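Local coordinates for protein probable benzoylformate decarboxylase (Rhodococcus jostii, PDB 7ORX) that binds thiamine diphosphate and a sodium ion, and belongs to the three-domain family of thiamine diphosphate enzymes, at residues Tyr12-Ala17 / Thr141-Ile146; Asp58-Val63 / Ala416-Pro421; His92-Val97 / Thr148-Ala153; Val207-Pro212 / Trp235-Pro240. All coordinates share one frame; numbering follows the deposited sequence.

Contact 1: Tyr12-Ala17 / Thr141-Ile146; sequences YELLRA and TINQAI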
loop_
_atom_site.group_PDB
_atom_site.type_symbol
_atom_site.label_atom_id
_atom_site.label_comp_id
_atom_site.label_asym_id
_atom_site.label_seq_id
_atom_site.Cartn_x
_atom_site.Cartn_y
_atom_site.Cartn_z
ATOM N N TYR C 12 22.631 -19.323 5.316
ATOM C CA TYR C 12 22.927 -20.055 6.581
ATOM C C TYR C 12 24.271 -19.601 7.155
ATOM O O TYR C 12 24.338 -19.384 8.372
ATOM C CB TYR C 12 22.841 -21.566 6.393
ATOM C CG TYR C 12 21.438 -22.110 6.524
ATOM C CD1 TYR C 12 20.746 -21.983 7.713
ATOM C CD2 TYR C 12 20.793 -22.740 5.467
ATOM C CE1 TYR C 12 19.452 -22.464 7.850
ATOM C CE2 TYR C 12 19.512 -23.238 5.576
ATOM C CZ TYR C 12 18.832 -23.105 6.785
ATOM O OH TYR C 12 17.561 -23.597 6.965
ATOM N N GLU C 13 25.286 -19.362 6.330
ATOM C CA GLU C 13 26.595 -18.907 6.865
ATOM C C GLU C 13 26.403 -17.524 7.501
ATOM O O GLU C 13 27.111 -17.181 8.494
ATOM C CB GLU C 13 27.671 -18.982 5.769
ATOM C CG GLU C 13 29.046 -18.489 6.231
ATOM C CD GLU C 13 30.221 -19.451 6.440
ATOM O OE1 GLU C 13 31.344 -19.137 5.922
ATOM O OE2 GLU C 13 30.043 -20.458 7.199
ATOM N N LEU C 14 25.455 -16.768 6.959
ATOM C CA LEU C 14 25.199 -15.380 7.364
ATOM C C LEU C 14 24.388 -15.380 8.653
ATOM O O LEU C 14 24.779 -14.654 9.583
ATOM C CB LEU C 14 24.472 -14.696 6.211
ATOM C CG LEU C 14 23.906 -13.323 6.538
ATOM C CD1 LEU C 14 24.997 -12.272 6.616
ATOM C CD2 LEU C 14 22.849 -12.917 5.527
ATOM N N LEU C 15 23.296 -16.161 8.720
ATOM C CA LEU C 15 22.462 -16.238 9.938
ATOM C C LEU C 15 23.357 -16.658 11.105
ATOM O O LEU C 15 23.176 -16.112 12.178
ATOM C CB LEU C 15 21.326 -17.236 9.722
ATOM C CG LEU C 15 20.397 -16.911 8.561
ATOM C CD1 LEU C 15 19.500 -18.073 8.238
ATOM C CD2 LEU C 15 19.568 -15.686 8.835
ATOM N N ARG C 16 24.292 -17.592 10.900
ATOM C CA ARG C 16 25.221 -18.067 11.971
ATOM C C ARG C 16 26.106 -16.895 12.395
ATOM O O ARG C 16 26.315 -16.724 13.585
ATOM C CB ARG C 16 26.113 -19.245 11.554
ATOM C CG ARG C 16 27.058 -19.676 12.675
ATOM C CD ARG C 16 28.054 -20.808 12.413
ATOM N NE ARG C 16 27.400 -22.013 11.926
ATOM C CZ ARG C 16 27.239 -22.346 10.640
ATOM N NH1 ARG C 16 27.697 -21.573 9.675
ATOM N NH2 ARG C 16 26.625 -23.470 10.314
ATOM N N ALA C 17 26.633 -16.158 11.417
ATOM C CA ALA C 17 27.546 -15.011 11.615
ATOM C C ALA C 17 26.870 -13.981 12.523
ATOM O O ALA C 17 27.559 -13.382 13.346
ATOM C CB ALA C 17 27.866 -14.428 10.275
ATOM N N THR C 141 19.404 -9.124 0.686
ATOM C CA THR C 141 18.068 -8.752 1.203
ATOM C C THR C 141 17.977 -9.197 2.678
ATOM O O THR C 141 17.501 -8.433 3.504
ATOM C CB THR C 141 16.954 -9.331 0.336
ATOM O OG1 THR C 141 16.960 -8.690 -0.936
ATOM C CG2 THR C 141 15.584 -9.138 0.958
ATOM N N ILE C 142 18.429 -10.401 3.012
ATOM C CA ILE C 142 18.388 -10.917 4.401
ATOM C C ILE C 142 19.418 -10.168 5.236
ATOM O O ILE C 142 19.079 -9.793 6.347
ATOM C CB ILE C 142 18.545 -12.440 4.449
ATOM C CG1 ILE C 142 17.426 -13.081 3.627
ATOM C CG2 ILE C 142 18.523 -12.952 5.884
ATOM C CD1 ILE C 142 17.391 -14.566 3.749
ATOM N N ASN C 143 20.595 -9.896 4.735
ATOM C CA ASN C 143 21.554 -9.028 5.470
ATOM C C ASN C 143 20.883 -7.701 5.802
ATOM O O ASN C 143 20.940 -7.288 6.977
ATOM C CB ASN C 143 22.851 -8.700 4.717
ATOM C CG ASN C 143 23.867 -8.113 5.669
ATOM O OD1 ASN C 143 24.105 -8.682 6.718
ATOM N ND2 ASN C 143 24.437 -6.972 5.358
ATOM N N GLN C 144 20.270 -7.049 4.819
ATOM C CA GLN C 144 19.622 -5.724 5.009
ATOM C C GLN C 144 18.485 -5.861 6.048
ATOM O O GLN C 144 18.374 -5.007 6.960
ATOM C CB GLN C 144 19.089 -5.223 3.671
ATOM C CG GLN C 144 18.193 -4.020 3.793
ATOM C CD GLN C 144 17.919 -3.348 2.462
ATOM O OE1 GLN C 144 18.104 -3.862 1.342
ATOM N NE2 GLN C 144 17.464 -2.125 2.557
ATOM N N ALA C 145 17.649 -6.889 5.903
ATOM C CA ALA C 145 16.565 -7.210 6.849
ATOM C C ALA C 145 17.118 -7.215 8.272
ATOM O O ALA C 145 16.470 -6.581 9.149
ATOM C CB ALA C 145 15.928 -8.540 6.526
ATOM N N ILE C 146 18.251 -7.877 8.515
ATOM C CA ILE C 146 18.763 -8.051 9.908
ATOM C C ILE C 146 19.260 -6.700 10.403
ATOM O O ILE C 146 18.897 -6.330 11.505
ATOM C CB ILE C 146 19.843 -9.132 9.989
ATOM C CG1 ILE C 146 19.231 -10.504 9.712
ATOM C CG2 ILE C 146 20.567 -9.087 11.328
ATOM C CD1 ILE C 146 20.224 -11.528 9.248
#

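Contact 2: Asp58-Val63 / Ala416-Pro421; sequences DGYSLV and AQLASP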
loop_
_atom_site.group_PDB
_atom_site.type_symbol
_atom_site.label_atom_id
_atom_site.label_comp_id
_atom_site.label_asym_id
_atom_site.label_seq_id
_atom_site.Cartn_x
_atom_site.Cartn_y
_atom_site.Cartn_z
ATOM N N ASP C 58 9.004 -13.707 19.794
ATOM C CA ASP C 58 8.987 -12.360 20.419
ATOM C C ASP C 58 9.540 -12.502 21.843
ATOM O O ASP C 58 10.468 -11.759 22.208
ATOM C CB ASP C 58 7.585 -11.742 20.359
ATOM C CG ASP C 58 7.560 -10.213 20.491
ATOM O OD1 ASP C 58 8.648 -9.601 20.404
ATOM O OD2 ASP C 58 6.449 -9.612 20.707
ATOM N N GLY C 59 9.004 -13.445 22.621
ATOM C CA GLY C 59 9.471 -13.642 23.995
ATOM C C GLY C 59 10.953 -13.944 24.015
ATOM O O GLY C 59 11.685 -13.406 24.861
ATOM N N TYR C 60 11.388 -14.803 23.112
ATOM C CA TYR C 60 12.807 -15.219 23.044
ATOM C C TYR C 60 13.667 -13.963 22.798
ATOM O O TYR C 60 14.698 -13.744 23.446
ATOM C CB TYR C 60 12.976 -16.272 21.952
ATOM C CG TYR C 60 14.353 -16.859 21.926
ATOM C CD1 TYR C 60 15.348 -16.276 21.171
ATOM C CD2 TYR C 60 14.657 -17.986 22.669
ATOM C CE1 TYR C 60 16.627 -16.785 21.169
ATOM C CE2 TYR C 60 15.936 -18.508 22.671
ATOM C CZ TYR C 60 16.923 -17.917 21.892
ATOM O OH TYR C 60 18.176 -18.434 21.873
ATOM N N SER C 61 13.192 -13.117 21.900
ATOM C CA SER C 61 13.875 -11.877 21.519
ATOM C C SER C 61 13.942 -10.889 22.684
ATOM O O SER C 61 14.969 -10.248 22.881
ATOM C CB SER C 61 13.203 -11.283 20.344
ATOM O OG SER C 61 13.587 -9.918 20.226
ATOM N N LEU C 62 12.857 -10.729 23.412
ATOM C CA LEU C 62 12.765 -9.724 24.500
ATOM C C LEU C 62 13.769 -10.063 25.600
ATOM O O LEU C 62 14.381 -9.156 26.167
ATOM C CB LEU C 62 11.335 -9.705 25.045
ATOM C CG LEU C 62 10.334 -9.015 24.131
ATOM C CD1 LEU C 62 8.903 -9.419 24.447
ATOM C CD2 LEU C 62 10.486 -7.531 24.256
ATOM N N VAL C 63 13.961 -11.335 25.882
ATOM C CA VAL C 63 14.861 -11.709 26.991
ATOM C C VAL C 63 16.300 -11.479 26.553
ATOM O O VAL C 63 17.053 -10.906 27.364
ATOM C CB VAL C 63 14.609 -13.146 27.437
ATOM C CG1 VAL C 63 15.695 -13.591 28.401
ATOM C CG2 VAL C 63 13.216 -13.317 28.034
ATOM N N ALA C 416 10.383 -17.030 26.249
ATOM C CA ALA C 416 11.210 -16.358 27.275
ATOM C C ALA C 416 11.955 -17.428 28.078
ATOM O O ALA C 416 13.121 -17.227 28.450
ATOM C CB ALA C 416 10.317 -15.528 28.181
ATOM N N GLN C 417 11.276 -18.525 28.353
ATOM C CA GLN C 417 11.861 -19.576 29.198
ATOM C C GLN C 417 12.982 -20.244 28.417
ATOM O O GLN C 417 14.071 -20.370 28.980
ATOM C CB GLN C 417 10.828 -20.599 29.651
ATOM C CG GLN C 417 11.427 -21.597 30.619
ATOM C CD GLN C 417 11.904 -20.933 31.887
ATOM O OE1 GLN C 417 11.142 -20.795 32.837
ATOM N NE2 GLN C 417 13.156 -20.511 31.891
ATOM N N LEU C 418 12.736 -20.587 27.159
ATOM C CA LEU C 418 13.755 -21.171 26.240
ATOM C C LEU C 418 15.021 -20.308 26.209
ATOM O O LEU C 418 16.097 -20.841 26.061
ATOM C CB LEU C 418 13.132 -21.291 24.851
ATOM C CG LEU C 418 14.026 -21.946 23.819
ATOM C CD1 LEU C 418 14.442 -23.339 24.267
ATOM C CD2 LEU C 418 13.360 -21.961 22.451
ATOM N N ALA C 419 14.871 -19.000 26.316
ATOM C CA ALA C 419 15.974 -18.022 26.261
ATOM C C ALA C 419 16.629 -17.884 27.625
ATOM O O ALA C 419 17.671 -17.231 27.707
ATOM C CB ALA C 419 15.436 -16.685 25.833
ATOM N N SER C 420 15.944 -18.326 28.675
ATOM C CA SER C 420 16.281 -18.005 30.087
ATOM C C SER C 420 16.719 -19.275 30.806
ATOM O O SER C 420 15.928 -19.872 31.514
ATOM C CB SER C 420 15.155 -17.291 30.782
ATOM O OG SER C 420 15.466 -15.912 30.882
ATOM N N PRO C 421 18.017 -19.658 30.707
ATOM C CA PRO C 421 18.481 -20.920 31.267
ATOM C C PRO C 421 18.534 -20.882 32.806
ATOM O O PRO C 421 18.283 -21.902 33.358
ATOM C CB PRO C 421 19.868 -21.077 30.615
ATOM C CG PRO C 421 20.367 -19.676 30.444
ATOM C CD PRO C 421 19.126 -18.862 30.153
#

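Contact 3: His92-Val97 / Thr148-Ala153; sequences HSPLVV and TALLPA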
loop_
_atom_site.group_PDB
_atom_site.type_symbol
_atom_site.label_atom_id
_atom_site.label_comp_id
_atom_site.label_asym_id
_atom_site.label_seq_id
_atom_site.Cartn_x
_atom_site.Cartn_y
_atom_site.Cartn_z
ATOM N N HIS C 92 9.355 -2.911 20.142
ATOM C CA HIS C 92 10.629 -2.646 19.420
ATOM C C HIS C 92 11.436 -3.939 19.406
ATOM O O HIS C 92 12.621 -3.920 19.849
ATOM C CB HIS C 92 11.413 -1.461 20.039
ATOM C CG HIS C 92 10.704 -0.153 19.936
ATOM N ND1 HIS C 92 10.168 0.285 18.755
ATOM C CD2 HIS C 92 10.517 0.826 20.841
ATOM C CE1 HIS C 92 9.603 1.454 18.953
ATOM N NE2 HIS C 92 9.811 1.813 20.228
ATOM N N SER C 93 10.802 -4.991 18.911
ATOM C CA SER C 93 11.367 -6.353 18.863
ATOM C C SER C 93 11.920 -6.654 17.478
ATOM O O SER C 93 11.175 -6.597 16.490
ATOM C CB SER C 93 10.343 -7.356 19.296
ATOM O OG SER C 93 10.558 -7.646 20.677
ATOM N N PRO C 94 13.240 -6.925 17.372
ATOM C CA PRO C 94 13.880 -7.178 16.088
ATOM C C PRO C 94 13.644 -8.569 15.519
ATOM O O PRO C 94 14.586 -9.243 15.264
ATOM C CB PRO C 94 15.370 -6.958 16.401
ATOM C CG PRO C 94 15.505 -7.286 17.843
ATOM C CD PRO C 94 14.196 -6.870 18.481
ATOM N N LEU C 95 12.394 -8.968 15.314
ATOM C CA LEU C 95 12.053 -10.232 14.617
ATOM C C LEU C 95 12.382 -10.085 13.134
ATOM O O LEU C 95 11.950 -9.098 12.495
ATOM C CB LEU C 95 10.559 -10.525 14.737
ATOM C CG LEU C 95 10.012 -10.641 16.156
ATOM C CD1 LEU C 95 8.547 -11.121 16.121
ATOM C CD2 LEU C 95 10.848 -11.600 16.985
ATOM N N VAL C 96 13.036 -11.085 12.574
ATOM C CA VAL C 96 13.280 -11.190 11.114
ATOM C C VAL C 96 12.357 -12.290 10.597
ATOM O O VAL C 96 12.623 -13.457 10.861
ATOM C CB VAL C 96 14.748 -11.532 10.900
ATOM C CG1 VAL C 96 15.030 -11.667 9.429
ATOM C CG2 VAL C 96 15.642 -10.522 11.583
ATOM N N VAL C 97 11.271 -11.940 9.947
ATOM C CA VAL C 97 10.267 -12.959 9.570
ATOM C C VAL C 97 10.459 -13.279 8.095
ATOM O O VAL C 97 10.174 -12.405 7.289
ATOM C CB VAL C 97 8.866 -12.393 9.811
ATOM C CG1 VAL C 97 7.775 -13.393 9.467
ATOM C CG2 VAL C 97 8.726 -11.871 11.223
ATOM N N THR C 148 18.512 -3.686 9.543
ATOM C CA THR C 148 17.292 -2.840 9.632
ATOM C C THR C 148 16.549 -3.211 10.921
ATOM O O THR C 148 16.194 -2.311 11.655
ATOM C CB THR C 148 16.376 -3.029 8.416
ATOM O OG1 THR C 148 17.065 -2.696 7.212
ATOM C CG2 THR C 148 15.117 -2.200 8.492
ATOM N N ALA C 149 16.287 -4.481 11.190
ATOM C CA ALA C 149 15.588 -4.896 12.429
ATOM C C ALA C 149 16.289 -4.345 13.684
ATOM O O ALA C 149 15.540 -3.952 14.598
ATOM C CB ALA C 149 15.448 -6.384 12.472
ATOM N N LEU C 150 17.624 -4.222 13.708
ATOM C CA LEU C 150 18.414 -3.830 14.905
ATOM C C LEU C 150 18.710 -2.341 14.929
ATOM O O LEU C 150 19.360 -1.864 15.884
ATOM C CB LEU C 150 19.721 -4.609 14.941
ATOM C CG LEU C 150 19.547 -6.107 15.127
ATOM C CD1 LEU C 150 20.762 -6.873 14.660
ATOM C CD2 LEU C 150 19.248 -6.440 16.573
ATOM N N LEU C 151 18.216 -1.620 13.950
ATOM C CA LEU C 151 18.544 -0.175 13.819
ATOM C C LEU C 151 17.517 0.609 14.621
ATOM O O LEU C 151 16.326 0.413 14.401
ATOM C CB LEU C 151 18.515 0.202 12.333
ATOM C CG LEU C 151 19.677 1.038 11.824
ATOM C CD1 LEU C 151 20.997 0.667 12.493
ATOM C CD2 LEU C 151 19.731 0.882 10.319
ATOM N N PRO C 152 17.932 1.465 15.588
ATOM C CA PRO C 152 17.013 2.426 16.198
ATOM C C PRO C 152 16.125 3.012 15.107
ATOM O O PRO C 152 16.640 3.454 14.088
ATOM C CB PRO C 152 17.939 3.503 16.786
ATOM C CG PRO C 152 19.359 3.003 16.527
ATOM C CD PRO C 152 19.274 1.523 16.188
ATOM N N ALA C 153 14.791 2.945 15.254
ATOM C CA ALA C 153 14.065 2.288 16.332
ATOM C C ALA C 153 13.784 0.834 15.978
ATOM O O ALA C 153 13.092 0.603 14.925
ATOM C CB ALA C 153 12.758 2.973 16.497
#

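Contact 4: Val207-Pro212 / Trp235-Pro240; sequences VLVLGP and WIAPSP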
loop_
_atom_site.group_PDB
_atom_site.type_symbol
_atom_site.label_atom_id
_atom_site.label_comp_id
_atom_site.label_asym_id
_atom_site.label_seq_id
_atom_site.Cartn_x
_atom_site.Cartn_y
_atom_site.Cartn_z
ATOM N N VAL C 207 10.078 14.723 38.566
ATOM C CA VAL C 207 9.583 13.317 38.591
ATOM C C VAL C 207 10.117 12.610 37.342
ATOM O O VAL C 207 10.164 13.264 36.272
ATOM C CB VAL C 207 8.048 13.262 38.659
ATOM C CG1 VAL C 207 7.348 13.942 37.490
ATOM C CG2 VAL C 207 7.560 11.836 38.800
ATOM N N LEU C 208 10.577 11.363 37.499
ATOM C CA LEU C 208 10.997 10.493 36.389
ATOM C C LEU C 208 9.815 9.624 36.006
ATOM O O LEU C 208 9.257 8.974 36.894
ATOM C CB LEU C 208 12.134 9.583 36.848
ATOM C CG LEU C 208 13.417 10.261 37.305
ATOM C CD1 LEU C 208 14.593 9.352 36.965
ATOM C CD2 LEU C 208 13.605 11.628 36.660
ATOM N N VAL C 209 9.483 9.567 34.726
ATOM C CA VAL C 209 8.486 8.602 34.205
ATOM C C VAL C 209 9.250 7.695 33.262
ATOM O O VAL C 209 9.955 8.254 32.467
ATOM C CB VAL C 209 7.357 9.348 33.507
ATOM C CG1 VAL C 209 6.340 8.396 32.901
ATOM C CG2 VAL C 209 6.704 10.323 34.461
ATOM N N LEU C 210 9.224 6.383 33.461
ATOM C CA LEU C 210 10.152 5.450 32.788
ATOM C C LEU C 210 9.363 4.476 31.933
ATOM O O LEU C 210 8.308 3.993 32.360
ATOM C CB LEU C 210 11.010 4.715 33.819
ATOM C CG LEU C 210 11.953 5.623 34.609
ATOM C CD1 LEU C 210 12.842 4.859 35.584
ATOM C CD2 LEU C 210 12.821 6.438 33.712
ATOM N N GLY C 211 9.897 4.178 30.752
ATOM C CA GLY C 211 9.242 3.294 29.778
ATOM C C GLY C 211 10.090 2.077 29.471
ATOM O O GLY C 211 11.214 1.932 29.963
ATOM N N PRO C 212 9.575 1.221 28.571
ATOM C CA PRO C 212 10.121 -0.109 28.354
ATOM C C PRO C 212 11.559 0.014 27.895
ATOM O O PRO C 212 12.336 -0.869 28.241
ATOM C CB PRO C 212 9.200 -0.804 27.331
ATOM C CG PRO C 212 8.275 0.244 26.826
ATOM C CD PRO C 212 8.396 1.458 27.740
ATOM N N TRP C 235 7.650 7.010 38.463
ATOM C CA TRP C 235 6.462 6.312 37.947
ATOM C C TRP C 235 6.845 5.557 36.691
ATOM O O TRP C 235 7.756 6.020 35.967
ATOM C CB TRP C 235 5.380 7.311 37.591
ATOM C CG TRP C 235 4.866 8.075 38.748
ATOM C CD1 TRP C 235 5.403 9.164 39.356
ATOM C CD2 TRP C 235 3.640 7.781 39.427
ATOM N NE1 TRP C 235 4.587 9.565 40.390
ATOM C CE2 TRP C 235 3.505 8.735 40.447
ATOM C CE3 TRP C 235 2.669 6.777 39.277
ATOM C CZ2 TRP C 235 2.423 8.714 41.305
ATOM C CZ3 TRP C 235 1.617 6.740 40.151
ATOM C CH2 TRP C 235 1.500 7.697 41.155
ATOM N N ILE C 236 6.120 4.497 36.397
ATOM C CA ILE C 236 6.255 3.810 35.089
ATOM C C ILE C 236 5.246 4.444 34.121
ATOM O O ILE C 236 4.086 4.635 34.524
ATOM C CB ILE C 236 6.051 2.303 35.297
ATOM C CG1 ILE C 236 7.197 1.728 36.124
ATOM C CG2 ILE C 236 5.893 1.566 33.976
ATOM C CD1 ILE C 236 6.998 0.251 36.470
ATOM N N ALA C 237 5.630 4.714 32.888
ATOM C CA ALA C 237 4.710 5.237 31.875
ATOM C C ALA C 237 3.522 4.310 31.705
ATOM O O ALA C 237 3.622 3.087 31.785
ATOM C CB ALA C 237 5.433 5.348 30.559
ATOM N N PRO C 238 2.364 4.866 31.338
ATOM C CA PRO C 238 1.140 4.096 31.212
ATOM C C PRO C 238 1.169 2.976 30.181
ATOM O O PRO C 238 1.841 3.085 29.273
ATOM C CB PRO C 238 0.086 5.119 30.795
ATOM C CG PRO C 238 0.897 6.208 30.166
ATOM C CD PRO C 238 2.163 6.273 30.995
ATOM N N SER C 239 0.324 1.955 30.376
ATOM C CA SER C 239 0.210 0.757 29.511
ATOM C C SER C 239 1.632 0.204 29.350
ATOM O O SER C 239 2.122 0.027 28.228
ATOM C CB SER C 239 -0.426 1.119 28.175
ATOM O OG SER C 239 -1.625 1.896 28.307
ATOM N N PRO C 240 2.307 -0.145 30.478
ATOM C CA PRO C 240 3.644 -0.710 30.417
ATOM C C PRO C 240 3.657 -2.142 29.891
ATOM O O PRO C 240 2.773 -2.932 30.169
ATOM C CB PRO C 240 4.075 -0.710 31.885
ATOM C CG PRO C 240 2.797 -0.905 32.645
ATOM C CD PRO C 240 1.763 -0.135 31.856
#

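Contact 1: Tyr12-Ala17 / Thr141-Ile146
Leu14 and Asn143 mark the nearest backbones, their CA atoms 7.6 Å apart, where two helix segments run almost parallel at 18° with axes 10.7 Å apart. They belong to helices 7-17 and 138-149, which lie side by side against the parallel sheet of the N-terminal thiamine diphosphate-binding domain, a layered alpha/beta fold; Thr141 and Ala145 reach strands 128-130 and 157-162. At this separation long branched side chains are needed to span the groove. In Leu14, chi1 of 170° sets CG anti to the backbone N. Its CD1 meets Asn143 OD1 at 3.7 Å and its CD2 lies by Asn143 N, the two side chains crossing at about a right angle. That oxygen is an acceptor for Arg18 NH2, so the amide is held by a residue just after the first helix segment while the same oxygen also touches the leucine methyl. Leu15 reaches across with CD2, which is received by a beta-branched pair, Ile142 and Ile146, four residues or about one turn apart on helix 138-149. Its CD2 sits 4.2 Å from Ile142 CG2. The second half of the leucine's grip is Leu15 CD2 against Ile146 CD1, again at 4.2 Å.

Contact 2: Asp58-Val63 / Ala416-Pro421
Gly59, which follows an Asp58 bonded through OD1 to Ser93 OG, brings the two backbones together: its CA lies 4.6 Å from that of Ala416, and Gly59 O is 3.8 Å from Ala416 CA. With no side chain on one residue and a single methyl on the other, main chain can pack on main chain, which is why two such small residues suit the spot. Tyr60 follows, its N 4.0 Å from Ala416 N. Its CG stands anti to the backbone N (chi1 -173°), and the ring meets Leu418 and Ala419: CD2 touches the methyl of Ala419 at 3.5 Å and CE2 lies 4.1 Å from Leu418 CG. The methyl approaches the ring obliquely. Phe24 also meets this ring, with planes at about 60°, and Leu418 shares neighbours with it on strands 22-25 and 43-46. This is helix packing between domains: helix 50-64, whose Glu50 belongs to a thiamine diphosphate pocket, comes from the N-terminal domain, and helix 409-418 from the C-terminal one. Ser61 touches Thr68 and Leu62 touches Ser93, within the N-terminal domain. Val63, one turn after Gly59, points back to the partner and divides its branches between two residues. CG2, beside the backbone N, touches Ala416 CB at 3.6 Å, while CG1, anti to that N (chi1 170°), reaches Ser420 OG at 3.4 Å. Between the two branches, Val63 CB rests 4.0 Å from Ala419 CB.

Contact 3: His92-Val97 / Thr148-Ala153
Pro94 packs on Ala149 with their CA atoms 4.6 Å apart, where a loop entering strand 95-101 passes the C-terminal end of helix 138-149, within the alpha/beta fold of the N-terminal domain. Two local backbone motifs shape that loop. His92, with positive phi, closes the preceding helix in a Schellman motif, and Pro94 is the centre of an inverse gamma turn whose weak bond runs from Leu95 N to Ser93 O at 2.9 Å. Proline suits the centre of such a turn because its ring already fixes phi near the value required. Beyond it Leu95 and Val97 bond to strand 157-162, and Val96 to strand 68-73, so the segment enters the interior of the sheet at once.

The apolar contacts gather on the proline ring. Pro94 CB lies 4.0 Å from Ala149 CB and 3.9 Å from Leu150 CD2, the leucine crossing the ring at about a right angle. The small Ala149 allows the helix end to sit close, and its methyl also meets Val96 CG2 at 4.2 Å. The same CB of Pro94 comes 3.5 Å from Ala149 O.

Several polar groups have partners outside the two segments. Lys127 NZ binds both Thr148 O and Ala153 O, tying the helix end to the loop that follows; a cis peptide precedes Ala153. His92 bonds through ND1 to Lys154 O and through NE2 to Glu307 of the central domain, while its CE1 rests 4.3 Å from Ala153 CB.

Contact 4: Val207-Pro212 / Trp235-Pro240
Leu210 O takes the shortest bond of this contact, from Ala237 N at 2.8 Å, nearly straight at the hydrogen (170°) although the donor stands above the carbonyl plane. The CA of Ile236 also points its hydrogen at this oxygen, from 3.4 Å. Trp235 O is gripped in a similar way: Leu210 N donates to it at 2.9 Å in the carbonyl plane, and Val209 CA approaches with a C-H...O contact. A third bond joins Trp235 N to Leu208 O at 3.0 Å. Trp235 thus bonds through N to Leu208 and through O to Leu210, the residues before and after its bridge partner Val209, as in a parallel ladder. Strands 206-210 and 234-236 are neighbours in the parallel sheet of the Rossmann-like central domain, and the helical chain between them makes this a beta-alpha-beta crossover. On its other edge, strand 206-210 bonds to strand 272-276 through Val207 and Val209.

Val209 and Trp235 share one face of the sheet, Leu210 and Ile236 the other; apolar valine, leucine and isoleucine suit these buried faces. Val207 CG2, anti to the backbone N, meets Trp235 CD1 at 3.5 Å, approaching the indole at its edge, near its plane; the tryptophan side chain also touches Leu256 and Thr266. The small Ala237 methyl meets Val209 CG1 at 3.9 Å as the chain leaves the strand. Next comes Pro238, which has no N-H to donate; the ladder of amide bonds therefore gives way to a loop, and the contact rests on backbone bonds and apolar packing, without charged groups.

In the fold
Contacts 1 and 3 belong to one layered N-terminal domain: they share helix 138-149, their centres lie 13 Å apart, and they meet where Ile146 CG1 packs on Val96 CG2 of strand 95-101. Contact 2 lies 16 Å from contact 3, centre to centre, touching it through Ser93 and Pro94 against helix 50-64, and joins this domain to the C-terminal one. Contact 4 sits in the central domain's separate sheet, about 35 Å from contact 1 by centres, on the opposite side of the chain's centre. Along the chain, contacts 3 and 4 are both nested in the long loop closed by contact 2, so helix 409-418 returns to the first domain after the central one.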